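Side-chain contacts in PHD-type domain-containing protein (Chaetomium thermophilum, PDB 6VHF), which carries, in its RbBP5-interacting domain, a non-canonical zinc finger that stabilises integration of Cfp1 into the H3K4 methyltransferase complex COMPASS: residues E15-L20 with E165-V170; S21-L26 with H70-F75; C57-R62 with N139-L144; F75-Q80 with I153-L158. All blocks are in the same frame, centred on the assembly; numbering follows the deposited sequence.

Interaction 1: residues E15-L20 with E165-V170; sequences ETRSKL and EAEQRV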
loop_
_atom_site.group_PDB
_atom_site.type_symbol
_atom_site.label_atom_id
_atom_site.label_comp_id
_atom_site.label_asym_id
_atom_site.label_seq_id
_atom_site.Cartn_x
_atom_site.Cartn_y
_atom_site.Cartn_z
ATOM N N GLU A 15 -13.202 2.208 -14.259
ATOM C CA GLU A 15 -13.313 2.832 -12.946
ATOM C C GLU A 15 -12.523 2.059 -11.900
ATOM O O GLU A 15 -11.966 2.660 -10.982
ATOM C CB GLU A 15 -14.781 2.936 -12.540
ATOM C CG GLU A 15 -15.520 4.017 -13.306
ATOM C CD GLU A 15 -17.024 3.963 -13.121
ATOM O OE1 GLU A 15 -17.522 2.924 -12.636
ATOM O OE2 GLU A 15 -17.699 4.968 -13.447
ATOM N N THR A 16 -12.490 0.731 -12.016
ATOM C CA THR A 16 -11.693 -0.096 -11.118
ATOM C C THR A 16 -10.203 0.174 -11.296
ATOM O O THR A 16 -9.463 0.305 -10.311
ATOM C CB THR A 16 -12.007 -1.564 -11.373
ATOM O OG1 THR A 16 -13.391 -1.786 -11.103
ATOM C CG2 THR A 16 -11.196 -2.454 -10.467
ATOM N N ARG A 17 -9.737 0.236 -12.546
ATOM C CA ARG A 17 -8.362 0.649 -12.789
ATOM C C ARG A 17 -8.064 1.968 -12.086
ATOM O O ARG A 17 -7.000 2.136 -11.469
ATOM C CB ARG A 17 -8.112 0.758 -14.295
ATOM C CG ARG A 17 -7.927 -0.596 -14.952
ATOM C CD ARG A 17 -7.364 -0.421 -16.339
ATOM N NE ARG A 17 -8.353 0.100 -17.279
ATOM C CZ ARG A 17 -8.261 1.269 -17.905
ATOM N NH1 ARG A 17 -7.215 2.047 -17.693
ATOM N NH2 ARG A 17 -9.200 1.635 -18.775
ATOM N N SER A 18 -9.014 2.900 -12.150
ATOM C CA SER A 18 -8.858 4.189 -11.499
ATOM C C SER A 18 -8.629 4.013 -10.002
ATOM O O SER A 18 -7.684 4.580 -9.436
ATOM C CB SER A 18 -10.104 5.024 -11.764
ATOM O OG SER A 18 -9.784 6.391 -11.822
ATOM N N LYS A 19 -9.478 3.201 -9.345
ATOM C CA LYS A 19 -9.323 2.968 -7.906
ATOM C C LYS A 19 -7.995 2.286 -7.604
ATOM O O LYS A 19 -7.334 2.606 -6.602
ATOM C CB LYS A 19 -10.475 2.112 -7.349
ATOM C CG LYS A 19 -11.917 2.582 -7.690
ATOM C CD LYS A 19 -12.977 2.014 -6.689
ATOM C CE LYS A 19 -14.392 1.900 -7.307
ATOM N NZ LYS A 19 -15.262 0.872 -6.637
ATOM N N LEU A 20 -7.593 1.335 -8.454
ATOM C CA LEU A 20 -6.345 0.620 -8.222
ATOM C C LEU A 20 -5.155 1.560 -8.327
ATOM O O LEU A 20 -4.204 1.433 -7.551
ATOM C CB LEU A 20 -6.199 -0.540 -9.205
ATOM C CG LEU A 20 -7.218 -1.680 -9.060
ATOM C CD1 LEU A 20 -7.195 -2.589 -10.295
ATOM C CD2 LEU A 20 -6.925 -2.480 -7.799
ATOM N N GLU A 165 -6.449 -6.469 -20.016
ATOM C CA GLU A 165 -6.618 -7.632 -20.860
ATOM C C GLU A 165 -8.099 -7.976 -21.043
ATOM O O GLU A 165 -8.542 -8.197 -22.178
ATOM C CB GLU A 165 -5.816 -8.791 -20.278
ATOM C CG GLU A 165 -6.364 -10.156 -20.610
ATOM C CD GLU A 165 -5.916 -10.689 -21.960
ATOM O OE1 GLU A 165 -6.251 -11.865 -22.246
ATOM O OE2 GLU A 165 -5.250 -9.939 -22.709
ATOM N N ALA A 166 -8.880 -7.960 -19.959
ATOM C CA ALA A 166 -10.301 -8.265 -20.063
ATOM C C ALA A 166 -11.036 -7.220 -20.904
ATOM O O ALA A 166 -11.927 -7.563 -21.695
ATOM C CB ALA A 166 -10.902 -8.365 -18.664
ATOM N N GLU A 167 -10.684 -5.940 -20.746
ATOM C CA GLU A 167 -11.268 -4.910 -21.598
ATOM C C GLU A 167 -11.008 -5.209 -23.063
ATOM O O GLU A 167 -11.928 -5.159 -23.886
ATOM C CB GLU A 167 -10.725 -3.528 -21.233
ATOM C CG GLU A 167 -11.286 -3.020 -19.948
ATOM C CD GLU A 167 -10.498 -1.871 -19.362
ATOM O OE1 GLU A 167 -10.513 -1.758 -18.129
ATOM O OE2 GLU A 167 -9.874 -1.078 -20.112
ATOM N N GLN A 168 -9.753 -5.526 -23.408
ATOM C CA GLN A 168 -9.453 -5.890 -24.787
ATOM C C GLN A 168 -10.245 -7.117 -25.226
ATOM O O GLN A 168 -10.646 -7.206 -26.395
ATOM C CB GLN A 168 -7.953 -6.112 -24.978
ATOM C CG GLN A 168 -7.572 -6.821 -26.280
ATOM C CD GLN A 168 -7.881 -6.020 -27.552
ATOM O OE1 GLN A 168 -8.521 -4.967 -27.516
ATOM N NE2 GLN A 168 -7.429 -6.541 -28.691
ATOM N N ARG A 169 -10.522 -8.048 -24.305
ATOM C CA ARG A 169 -11.294 -9.232 -24.669
ATOM C C ARG A 169 -12.745 -8.880 -24.971
ATOM O O ARG A 169 -13.316 -9.381 -25.948
ATOM C CB ARG A 169 -11.209 -10.286 -23.567
ATOM C CG ARG A 169 -10.204 -11.403 -23.864
ATOM C CD ARG A 169 -9.736 -12.065 -22.593
ATOM N NE ARG A 169 -10.829 -12.168 -21.632
ATOM C CZ ARG A 169 -10.670 -12.079 -20.313
ATOM N NH1 ARG A 169 -9.462 -11.869 -19.807
ATOM N NH2 ARG A 169 -11.722 -12.179 -19.506
ATOM N N VAL A 170 -13.365 -8.026 -24.153
ATOM C CA VAL A 170 -14.736 -7.612 -24.431
ATOM C C VAL A 170 -14.821 -6.908 -25.787
ATOM O O VAL A 170 -15.652 -7.261 -26.638
ATOM C CB VAL A 170 -15.275 -6.732 -23.295
ATOM C CG1 VAL A 170 -16.530 -6.003 -23.738
ATOM C CG2 VAL A 170 -15.551 -7.586 -22.057
#
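An interhelical salt bridge between Arg17 and Glu167 joins the two long helices of the domain, 4-46 and 141-177, where their backbones stand well apart: Arg17 CA and Glu167 CA are separated by 10.8 Å, so the side chains have to bridge the gap from opposite directions. The stronger bond runs from Arg17 NE to Glu167 OE1 at 3.0 Å and is nearly straight, with 168° at the hydrogen. OE1 lies in the guanidinium plane and receives the proton on its syn lone pair. A second, weak bond links Arg17 NH2 to Glu167 OE2 at 3.1 Å. Its bent geometry agrees with the 52° between guanidinium and carboxylate planes, a twist that keeps the side-on pairing from being flat. Glu167 stays extended beyond CG, whereas Arg17 folds at its third torsion (chi3 -73°), which turns the NE edge toward the acid. Glu167 OE1 is also hydrogen-bonded to Ser13 OG, one helical turn before Arg17, and this second bond helps fix the carboxylate. With an alanine in place of Arg17, the buried Glu167 would probably keep its link to Ser13 but lose the positive charge opposite it. Apolar packing flanks the bridge on both sides along the helix pair: Leu20 rests on Ile160 and Leu163, while Val170 touches Leu10 of helix 4-46.

Interaction 2: residues S21-L26 with H70-F75; sequences SEQIAL and HQFSLF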
loop_
_atom_site.group_PDB
_atom_site.type_symbol
_atom_site.label_atom_id
_atom_site.label_comp_id
_atom_site.label_asym_id
_atom_site.label_seq_id
_atom_site.Cartn_x
_atom_site.Cartn_y
_atom_site.Cartn_z
ATOM N N SER A 21 -5.192 2.513 -9.274
ATOM C CA SER A 21 -4.096 3.470 -9.400
ATOM C C SER A 21 -4.014 4.388 -8.187
ATOM O O SER A 21 -2.910 4.691 -7.704
ATOM C CB SER A 21 -4.245 4.284 -10.676
ATOM O OG SER A 21 -4.125 3.411 -11.773
ATOM N N GLU A 22 -5.171 4.831 -7.678
ATOM C CA GLU A 22 -5.197 5.614 -6.446
ATOM C C GLU A 22 -4.689 4.798 -5.257
ATOM O O GLU A 22 -3.986 5.324 -4.387
ATOM C CB GLU A 22 -6.612 6.130 -6.197
ATOM C CG GLU A 22 -7.037 7.223 -7.183
ATOM C CD GLU A 22 -8.544 7.266 -7.445
ATOM O OE1 GLU A 22 -8.937 7.809 -8.503
ATOM O OE2 GLU A 22 -9.340 6.765 -6.604
ATOM N N GLN A 23 -5.012 3.504 -5.207
ATOM C CA GLN A 23 -4.454 2.688 -4.131
ATOM C C GLN A 23 -2.928 2.580 -4.242
ATOM O O GLN A 23 -2.221 2.550 -3.222
ATOM C CB GLN A 23 -5.095 1.300 -4.132
ATOM C CG GLN A 23 -4.751 0.430 -2.906
ATOM C CD GLN A 23 -5.119 1.087 -1.569
ATOM O OE1 GLN A 23 -5.851 2.069 -1.527
ATOM N NE2 GLN A 23 -4.595 0.545 -0.476
ATOM N N ILE A 24 -2.399 2.512 -5.466
ATOM C CA ILE A 24 -0.951 2.437 -5.621
ATOM C C ILE A 24 -0.305 3.732 -5.154
ATOM O O ILE A 24 0.737 3.710 -4.478
ATOM C CB ILE A 24 -0.581 2.101 -7.072
ATOM C CG1 ILE A 24 -0.799 0.601 -7.345
ATOM C CG2 ILE A 24 0.850 2.520 -7.366
ATOM C CD1 ILE A 24 -0.671 0.169 -8.822
ATOM N N ALA A 25 -0.912 4.876 -5.498
ATOM C CA ALA A 25 -0.448 6.163 -4.983
ATOM C C ALA A 25 -0.421 6.172 -3.457
ATOM O O ALA A 25 0.572 6.604 -2.841
ATOM C CB ALA A 25 -1.337 7.295 -5.501
ATOM N N LEU A 26 -1.499 5.695 -2.828
ATOM C CA LEU A 26 -1.504 5.593 -1.372
ATOM C C LEU A 26 -0.321 4.766 -0.890
ATOM O O LEU A 26 0.339 5.140 0.080
ATOM C CB LEU A 26 -2.818 4.991 -0.873
ATOM C CG LEU A 26 -2.911 4.740 0.633
ATOM C CD1 LEU A 26 -2.478 5.988 1.421
ATOM C CD2 LEU A 26 -4.303 4.299 1.059
ATOM N N HIS A 70 -2.844 -1.783 3.804
ATOM C CA HIS A 70 -2.595 -3.121 3.274
ATOM C C HIS A 70 -3.881 -3.928 3.161
ATOM O O HIS A 70 -4.033 -4.740 2.238
ATOM C CB HIS A 70 -1.593 -3.859 4.154
ATOM C CG HIS A 70 -1.357 -5.279 3.737
ATOM N ND1 HIS A 70 -0.935 -5.625 2.471
ATOM C CD2 HIS A 70 -1.501 -6.444 4.414
ATOM C CE1 HIS A 70 -0.822 -6.940 2.387
ATOM N NE2 HIS A 70 -1.162 -7.460 3.553
ATOM N N GLN A 71 -4.810 -3.754 4.103
ATOM C CA GLN A 71 -6.036 -4.537 4.030
ATOM C C GLN A 71 -6.897 -4.068 2.867
ATOM O O GLN A 71 -7.475 -4.888 2.144
ATOM C CB GLN A 71 -6.802 -4.453 5.351
ATOM C CG GLN A 71 -7.888 -5.515 5.496
ATOM C CD GLN A 71 -7.325 -6.918 5.703
ATOM O OE1 GLN A 71 -6.255 -7.093 6.293
ATOM N NE2 GLN A 71 -8.045 -7.925 5.210
ATOM N N PHE A 72 -6.968 -2.749 2.658
ATOM C CA PHE A 72 -7.689 -2.205 1.514
ATOM C C PHE A 72 -7.106 -2.695 0.195
ATOM O O PHE A 72 -7.849 -2.877 -0.780
ATOM C CB PHE A 72 -7.665 -0.679 1.565
ATOM C CG PHE A 72 -8.744 -0.036 0.755
ATOM C CD1 PHE A 72 -9.967 -0.666 0.589
ATOM C CD2 PHE A 72 -8.541 1.192 0.151
ATOM C CE1 PHE A 72 -10.973 -0.077 -0.161
ATOM C CE2 PHE A 72 -9.540 1.788 -0.602
ATOM C CZ PHE A 72 -10.758 1.152 -0.761
ATOM N N SER A 73 -5.785 -2.909 0.136
ATOM C CA SER A 73 -5.187 -3.474 -1.071
ATOM C C SER A 73 -5.706 -4.877 -1.317
ATOM O O SER A 73 -6.030 -5.234 -2.459
ATOM C CB SER A 73 -3.665 -3.494 -0.978
ATOM O OG SER A 73 -3.140 -2.180 -1.020
ATOM N N LEU A 74 -5.799 -5.681 -0.252
ATOM C CA LEU A 74 -6.374 -7.019 -0.366
ATOM C C LEU A 74 -7.837 -6.969 -0.822
ATOM O O LEU A 74 -8.260 -7.776 -1.654
ATOM C CB LEU A 74 -6.229 -7.751 0.972
ATOM C CG LEU A 74 -4.798 -7.824 1.504
ATOM C CD1 LEU A 74 -4.727 -8.352 2.918
ATOM C CD2 LEU A 74 -3.980 -8.702 0.596
ATOM N N PHE A 75 -8.619 -6.026 -0.292
ATOM C CA PHE A 75 -9.996 -5.835 -0.755
ATOM C C PHE A 75 -10.043 -5.605 -2.262
ATOM O O PHE A 75 -10.753 -6.310 -2.983
ATOM C CB PHE A 75 -10.634 -4.663 0.000
ATOM C CG PHE A 75 -12.080 -4.381 -0.364
ATOM C CD1 PHE A 75 -12.425 -3.808 -1.592
ATOM C CD2 PHE A 75 -13.094 -4.674 0.541
ATOM C CE1 PHE A 75 -13.751 -3.540 -1.912
ATOM C CE2 PHE A 75 -14.419 -4.411 0.228
ATOM C CZ PHE A 75 -14.746 -3.843 -1.001
#
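Gln23 reaches from helix 4-46 to helix 64-77 and spends both ends of its amide there, NE2 on Ser73 and OE1 against Phe72. The donor end makes the one hydrogen bond between the segments: Gln23 NE2 gives to Ser73 OG at 3.1 Å with 165° at the hydrogen. The bond is thus nearly straight, and the hydroxyl oxygen lies in the amide plane. Gln23 has CG anti to the backbone N and then bends at its second torsion (chi2 57°), which turns the amide along its own helix, so that NE2 ends beside Ser73. The backbones are close here, Gln23 CA and Ser73 CA being 6.9 Å apart, and a short serine fits the gap. This is polar packing between consecutive helices of an all-helical domain, with Leu156 of helix 141-177 touching Gln23 as the third member. Ser73 OG also gives a weak hydrogen bond to the carbonyl of Ala69 one turn earlier, which helps to hold the hydroxyl on the Gln23 side. On the outer margin stands the more exposed Phe72, whose CD2 comes to 3.3 Å from Gln23 OE1. The oxygen approaches the ring obliquely, and amide and ring planes are almost perpendicular at 86°. Phe72 CB, 3.9 Å from Gln23 NE2, touches the donor end of the same amide.

Interaction 3: residues C57-R62 with N139-L144; sequences CGYDTR and NGWGAL. With ZN (zinc ion), chain B.
Cys57 and Trp141 meet right beside the zinc ion, which Cys57 SG binds at 2.4 Å; Cys130, Cys135 and His138 complete this site. The indole N-H is spent on the same cysteine's backbone: Trp141 NE1 donates to Cys57 O at 3.1 Å. The oxygen lies in the indole plane, yet seen from the acceptor the donor stands above the carbonyl plane, 62° out of it. Cys57 SG also touches the indole obliquely, 3.8 Å from NE1. Over one face of Trp141 comes Tyr59, in a T-shaped pair whose planes are 87° apart: the tyrosine edge leads with CD2, 3.6 Å from Trp141 CG, while Tyr59 CB makes a CH-pi contact 4.0 Å from the centroid of the five-membered ring. Trp141 CG sits between its backbone N and carbonyl carbon (chi1 57°), which swings the indole across to the 57-62 loop from the first turn of helix 141-177. Farther out, Tyr59 stacks on His138 and its hydroxyl is hydrogen-bonded to Asp64. The loop beyond is braced by an Asx turn, Arg62 N to Asp60 OD1, and by Arg62 gripping Asp60 side-on through NE and NH2. Tyr59 N gives a weak hydrogen bond to Cys57 SG, 3.6 Å away; such an N-H donor would probably ease the negative charge of a zinc-bound thiolate.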
loop_
_atom_site.group_PDB
_atom_site.type_symbol
_atom_site.label_atom_id
_atom_site.label_comp_id
_atom_site.label_asym_id
_atom_site.label_seq_id
_atom_site.Cartn_x
_atom_site.Cartn_y
_atom_site.Cartn_z
ATOM N N CYS A 57 13.562 0.240 19.329
ATOM C CA CYS A 57 12.645 -0.210 18.282
ATOM C C CYS A 57 12.414 0.887 17.249
ATOM O O CYS A 57 12.793 0.748 16.081
ATOM C CB CYS A 57 11.318 -0.652 18.892
ATOM S SG CYS A 57 10.054 -1.077 17.611
ATOM N N GLY A 58 11.809 1.998 17.672
ATOM C CA GLY A 58 11.664 3.155 16.816
ATOM C C GLY A 58 10.387 3.197 15.995
ATOM O O GLY A 58 10.163 4.184 15.284
ATOM N N TYR A 59 9.552 2.164 16.085
ATOM C CA TYR A 59 8.277 2.124 15.384
ATOM C C TYR A 59 7.442 3.357 15.702
ATOM O O TYR A 59 7.227 3.695 16.868
ATOM C CB TYR A 59 7.529 0.846 15.779
ATOM C CG TYR A 59 6.248 0.578 15.038
ATOM C CD1 TYR A 59 5.034 1.013 15.544
ATOM C CD2 TYR A 59 6.245 -0.140 13.854
ATOM C CE1 TYR A 59 3.860 0.758 14.893
ATOM C CE2 TYR A 59 5.065 -0.405 13.190
ATOM C CZ TYR A 59 3.871 0.049 13.714
ATOM O OH TYR A 59 2.672 -0.198 13.061
ATOM N N ASP A 60 6.987 4.033 14.652
ATOM C CA ASP A 60 6.117 5.193 14.766
ATOM C C ASP A 60 4.651 4.758 14.776
ATOM O O ASP A 60 4.243 3.886 14.001
ATOM C CB ASP A 60 6.374 6.145 13.597
ATOM C CG ASP A 60 5.846 7.532 13.840
ATOM O OD1 ASP A 60 4.614 7.684 14.019
ATOM O OD2 ASP A 60 6.666 8.483 13.830
ATOM N N THR A 61 3.858 5.401 15.643
ATOM C CA THR A 61 2.449 5.046 15.792
ATOM C C THR A 61 1.685 5.222 14.489
ATOM O O THR A 61 0.709 4.505 14.240
ATOM C CB THR A 61 1.797 5.911 16.869
ATOM O OG1 THR A 61 2.617 5.922 18.039
ATOM C CG2 THR A 61 0.422 5.371 17.232
ATOM N N ARG A 62 2.097 6.183 13.662
ATOM C CA ARG A 62 1.416 6.408 12.396
ATOM C C ARG A 62 1.565 5.226 11.453
ATOM O O ARG A 62 0.770 5.097 10.521
ATOM C CB ARG A 62 1.950 7.675 11.735
ATOM C CG ARG A 62 1.639 8.954 12.505
ATOM C CD ARG A 62 2.435 10.113 11.943
ATOM N NE ARG A 62 3.868 9.960 12.184
ATOM C CZ ARG A 62 4.756 10.917 11.931
ATOM N NH1 ARG A 62 4.342 12.068 11.421
ATOM N NH2 ARG A 62 6.051 10.725 12.184
ATOM N N ASN A 139 8.947 -6.254 15.701
ATOM C CA ASN A 139 10.200 -6.859 15.268
ATOM C C ASN A 139 10.393 -6.747 13.761
ATOM O O ASN A 139 9.569 -7.234 12.981
ATOM C CB ASN A 139 10.207 -8.326 15.696
ATOM C CG ASN A 139 11.514 -9.017 15.390
ATOM O OD1 ASN A 139 12.593 -8.497 15.688
ATOM N ND2 ASN A 139 11.428 -10.192 14.766
ATOM N N GLY A 140 11.484 -6.099 13.358
ATOM C CA GLY A 140 11.822 -5.959 11.945
ATOM C C GLY A 140 10.837 -5.151 11.121
ATOM O O GLY A 140 10.609 -5.472 9.948
ATOM N N TRP A 141 10.256 -4.098 11.696
ATOM C CA TRP A 141 9.177 -3.407 11.000
ATOM C C TRP A 141 9.671 -2.724 9.727
ATOM O O TRP A 141 8.967 -2.723 8.708
ATOM C CB TRP A 141 8.497 -2.398 11.927
ATOM C CG TRP A 141 9.400 -1.336 12.546
ATOM C CD1 TRP A 141 10.005 -1.385 13.777
ATOM C CD2 TRP A 141 9.751 -0.059 11.980
ATOM N NE1 TRP A 141 10.715 -0.230 13.998
ATOM C CE2 TRP A 141 10.578 0.599 12.913
ATOM C CE3 TRP A 141 9.443 0.588 10.775
ATOM C CZ2 TRP A 141 11.108 1.866 12.681
ATOM C CZ3 TRP A 141 9.970 1.844 10.541
ATOM C CH2 TRP A 141 10.798 2.474 11.495
ATOM N N GLY A 142 10.871 -2.143 9.770
ATOM C CA GLY A 142 11.380 -1.412 8.621
ATOM C C GLY A 142 11.378 -2.239 7.351
ATOM O O GLY A 142 10.768 -1.861 6.347
ATOM N N ALA A 143 12.049 -3.390 7.381
ATOM C CA ALA A 143 12.147 -4.203 6.176
ATOM C C ALA A 143 10.849 -4.929 5.861
ATOM O O ALA A 143 10.522 -5.120 4.681
ATOM C CB ALA A 143 13.294 -5.203 6.310
ATOM N N LEU A 144 10.083 -5.323 6.875
ATOM C CA LEU A 144 8.879 -6.083 6.585
ATOM C C LEU A 144 7.765 -5.206 6.014
ATOM O O LEU A 144 7.130 -5.585 5.027
ATOM C CB LEU A 144 8.418 -6.825 7.834
ATOM C CG LEU A 144 9.444 -7.880 8.275
ATOM C CD1 LEU A 144 8.861 -8.838 9.303
ATOM C CD2 LEU A 144 9.984 -8.654 7.084
HETATM ZN ZN ZN B . 8.263 -1.726 19.100
#

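Interaction 4: residues F75-Q80 with I153-L158; sequences FLQSPQ and IRELAL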
loop_
_atom_site.group_PDB
_atom_site.type_symbol
_atom_site.label_atom_id
_atom_site.label_comp_id
_atom_site.label_asym_id
_atom_site.label_seq_id
_atom_site.Cartn_x
_atom_site.Cartn_y
_atom_site.Cartn_z
ATOM N N PHE A 75 -8.619 -6.026 -0.292
ATOM C CA PHE A 75 -9.996 -5.835 -0.755
ATOM C C PHE A 75 -10.043 -5.605 -2.262
ATOM O O PHE A 75 -10.753 -6.310 -2.983
ATOM C CB PHE A 75 -10.634 -4.663 0.000
ATOM C CG PHE A 75 -12.080 -4.381 -0.364
ATOM C CD1 PHE A 75 -12.425 -3.808 -1.592
ATOM C CD2 PHE A 75 -13.094 -4.674 0.541
ATOM C CE1 PHE A 75 -13.751 -3.540 -1.912
ATOM C CE2 PHE A 75 -14.419 -4.411 0.228
ATOM C CZ PHE A 75 -14.746 -3.843 -1.001
ATOM N N LEU A 76 -9.282 -4.623 -2.753
ATOM C CA LEU A 76 -9.286 -4.300 -4.173
ATOM C C LEU A 76 -8.698 -5.409 -5.036
ATOM O O LEU A 76 -8.762 -5.309 -6.262
ATOM C CB LEU A 76 -8.531 -2.985 -4.422
ATOM C CG LEU A 76 -9.094 -1.709 -3.776
ATOM C CD1 LEU A 76 -8.178 -0.522 -4.009
ATOM C CD2 LEU A 76 -10.496 -1.389 -4.272
ATOM N N GLN A 77 -8.144 -6.459 -4.452
ATOM C CA GLN A 77 -7.655 -7.568 -5.258
ATOM C C GLN A 77 -8.697 -8.658 -5.456
ATOM O O GLN A 77 -8.504 -9.532 -6.312
ATOM C CB GLN A 77 -6.394 -8.155 -4.633
ATOM C CG GLN A 77 -5.159 -7.297 -4.857
ATOM C CD GLN A 77 -3.982 -7.789 -4.054
ATOM O OE1 GLN A 77 -3.491 -7.100 -3.148
ATOM N NE2 GLN A 77 -3.525 -8.994 -4.365
ATOM N N SER A 78 -9.835 -8.619 -4.651
ATOM C CA SER A 78 -11.056 -9.413 -4.734
ATOM C C SER A 78 -12.036 -8.752 -5.697
ATOM O O SER A 78 -12.211 -7.524 -5.671
ATOM C CB SER A 78 -11.723 -9.540 -3.374
ATOM O OG SER A 78 -12.527 -8.402 -3.104
ATOM N N PRO A 79 -12.682 -9.559 -6.535
ATOM C CA PRO A 79 -13.578 -8.988 -7.540
ATOM C C PRO A 79 -14.855 -8.417 -6.933
ATOM O O PRO A 79 -15.523 -7.624 -7.599
ATOM C CB PRO A 79 -13.830 -10.173 -8.489
ATOM C CG PRO A 79 -13.651 -11.382 -7.629
ATOM C CD PRO A 79 -12.618 -11.027 -6.595
ATOM N N GLN A 80 -15.178 -8.726 -5.668
ATOM C CA GLN A 80 -16.256 -8.042 -4.953
ATOM C C GLN A 80 -15.876 -6.598 -4.648
ATOM O O GLN A 80 -16.674 -5.852 -4.067
ATOM C CB GLN A 80 -16.629 -8.743 -3.636
ATOM C CG GLN A 80 -16.779 -10.281 -3.671
ATOM C CD GLN A 80 -15.484 -11.068 -3.913
ATOM O OE1 GLN A 80 -14.472 -10.816 -3.278
ATOM N NE2 GLN A 80 -15.540 -12.053 -4.801
ATOM N N ILE A 153 2.035 -2.952 -4.311
ATOM C CA ILE A 153 2.097 -2.201 -5.556
ATOM C C ILE A 153 2.149 -3.158 -6.735
ATOM O O ILE A 153 1.417 -2.994 -7.711
ATOM C CB ILE A 153 3.284 -1.221 -5.540
ATOM C CG1 ILE A 153 3.084 -0.217 -4.408
ATOM C CG2 ILE A 153 3.381 -0.468 -6.853
ATOM C CD1 ILE A 153 4.131 0.883 -4.363
ATOM N N ARG A 154 2.975 -4.204 -6.643
ATOM C CA ARG A 154 3.090 -5.145 -7.754
ATOM C C ARG A 154 1.788 -5.910 -7.972
ATOM O O ARG A 154 1.382 -6.152 -9.122
ATOM C CB ARG A 154 4.237 -6.118 -7.496
ATOM C CG ARG A 154 5.636 -5.523 -7.522
ATOM C CD ARG A 154 6.624 -6.595 -7.029
ATOM N NE ARG A 154 7.982 -6.470 -7.560
ATOM C CZ ARG A 154 8.989 -5.954 -6.866
ATOM N NH1 ARG A 154 8.758 -5.509 -5.631
ATOM N NH2 ARG A 154 10.217 -5.884 -7.393
ATOM N N GLU A 155 1.123 -6.306 -6.882
ATOM C CA GLU A 155 -0.148 -7.001 -7.014
ATOM C C GLU A 155 -1.220 -6.097 -7.633
ATOM O O GLU A 155 -1.925 -6.502 -8.565
ATOM C CB GLU A 155 -0.585 -7.520 -5.649
ATOM C CG GLU A 155 0.310 -8.609 -5.090
ATOM C CD GLU A 155 0.265 -9.898 -5.919
ATOM O OE1 GLU A 155 -0.644 -10.056 -6.772
ATOM O OE2 GLU A 155 1.118 -10.779 -5.684
ATOM N N LEU A 156 -1.330 -4.855 -7.143
ATOM C CA LEU A 156 -2.289 -3.904 -7.690
ATOM C C LEU A 156 -2.015 -3.618 -9.161
ATOM O O LEU A 156 -2.955 -3.476 -9.948
ATOM C CB LEU A 156 -2.248 -2.604 -6.887
ATOM C CG LEU A 156 -2.690 -2.685 -5.429
ATOM C CD1 LEU A 156 -2.111 -1.501 -4.612
ATOM C CD2 LEU A 156 -4.190 -2.748 -5.324
ATOM N N ALA A 157 -0.734 -3.492 -9.548
ATOM C CA ALA A 157 -0.418 -3.263 -10.957
ATOM C C ALA A 157 -0.763 -4.482 -11.804
ATOM O O ALA A 157 -1.235 -4.338 -12.935
ATOM C CB ALA A 157 1.059 -2.883 -11.134
ATOM N N LEU A 158 -0.521 -5.687 -11.282
ATOM C CA LEU A 158 -0.967 -6.907 -11.951
ATOM C C LEU A 158 -2.475 -6.880 -12.192
ATOM O O LEU A 158 -2.943 -7.165 -13.302
ATOM C CB LEU A 158 -0.590 -8.120 -11.108
ATOM C CG LEU A 158 -0.875 -9.536 -11.608
ATOM C CD1 LEU A 158 0.217 -10.444 -11.063
ATOM C CD2 LEU A 158 -2.265 -10.039 -11.176
#
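Gln77 and Glu155 pair up where residues 75-80 pack on helix 141-177 in this helical bundle, with Gln77 CA 6.9 Å from Leu156 CA. Gln77 has CG anti to its carbonyl carbon (chi1 -76°) and continues extended, which carries the terminal amide group across to the neighbouring helix. Glu155 begins the same way but folds at its second torsion (chi2 -66°), doubling its carboxylate back alongside the amide. The two chains cross at about a right angle, and their flat ends are almost parallel, with planes 3° apart. The main touch is the amide group lying against the methylene Glu155 CB. A glycine replacing Gln77 would probably open a gap over Glu155 CB and leave the acid's bent chain freer to turn. Leucines pack on the inner side, where Leu156 also touches Leu20 and Ile24 of helix 4-46 and Leu76 touches Gln23. Phe75 O takes two bonds from Ser78: one from the backbone N, the other from OG at 2.7 Å in the carbonyl plane. Between the leucines the approach is looser, Leu76 CB lying 4.4 Å from Leu156 CD2.

From the N terminus, helix 4-46 supplies residues 15-20 and then, directly after them, 21-26. Interaction 1 closes the widest loop, back to 165-170, and encloses the other three. Interaction 2 closes first, tying helix 4-46 to helix 64-77; interaction 4 follows in series, carrying helix 64-77 onto helix 141-177 and sharing Phe75. Interaction 3 opens in the loop between the first two helices and crosses both: its first segment falls between those of interaction 2 and its second between those of interaction 4. Spatially, interactions 2 and 4 have centres about 8 Å apart and touch through Gln23 and Leu76, while interactions 1 and 3 sit about 35 Å apart on opposite sides of the chain's centre.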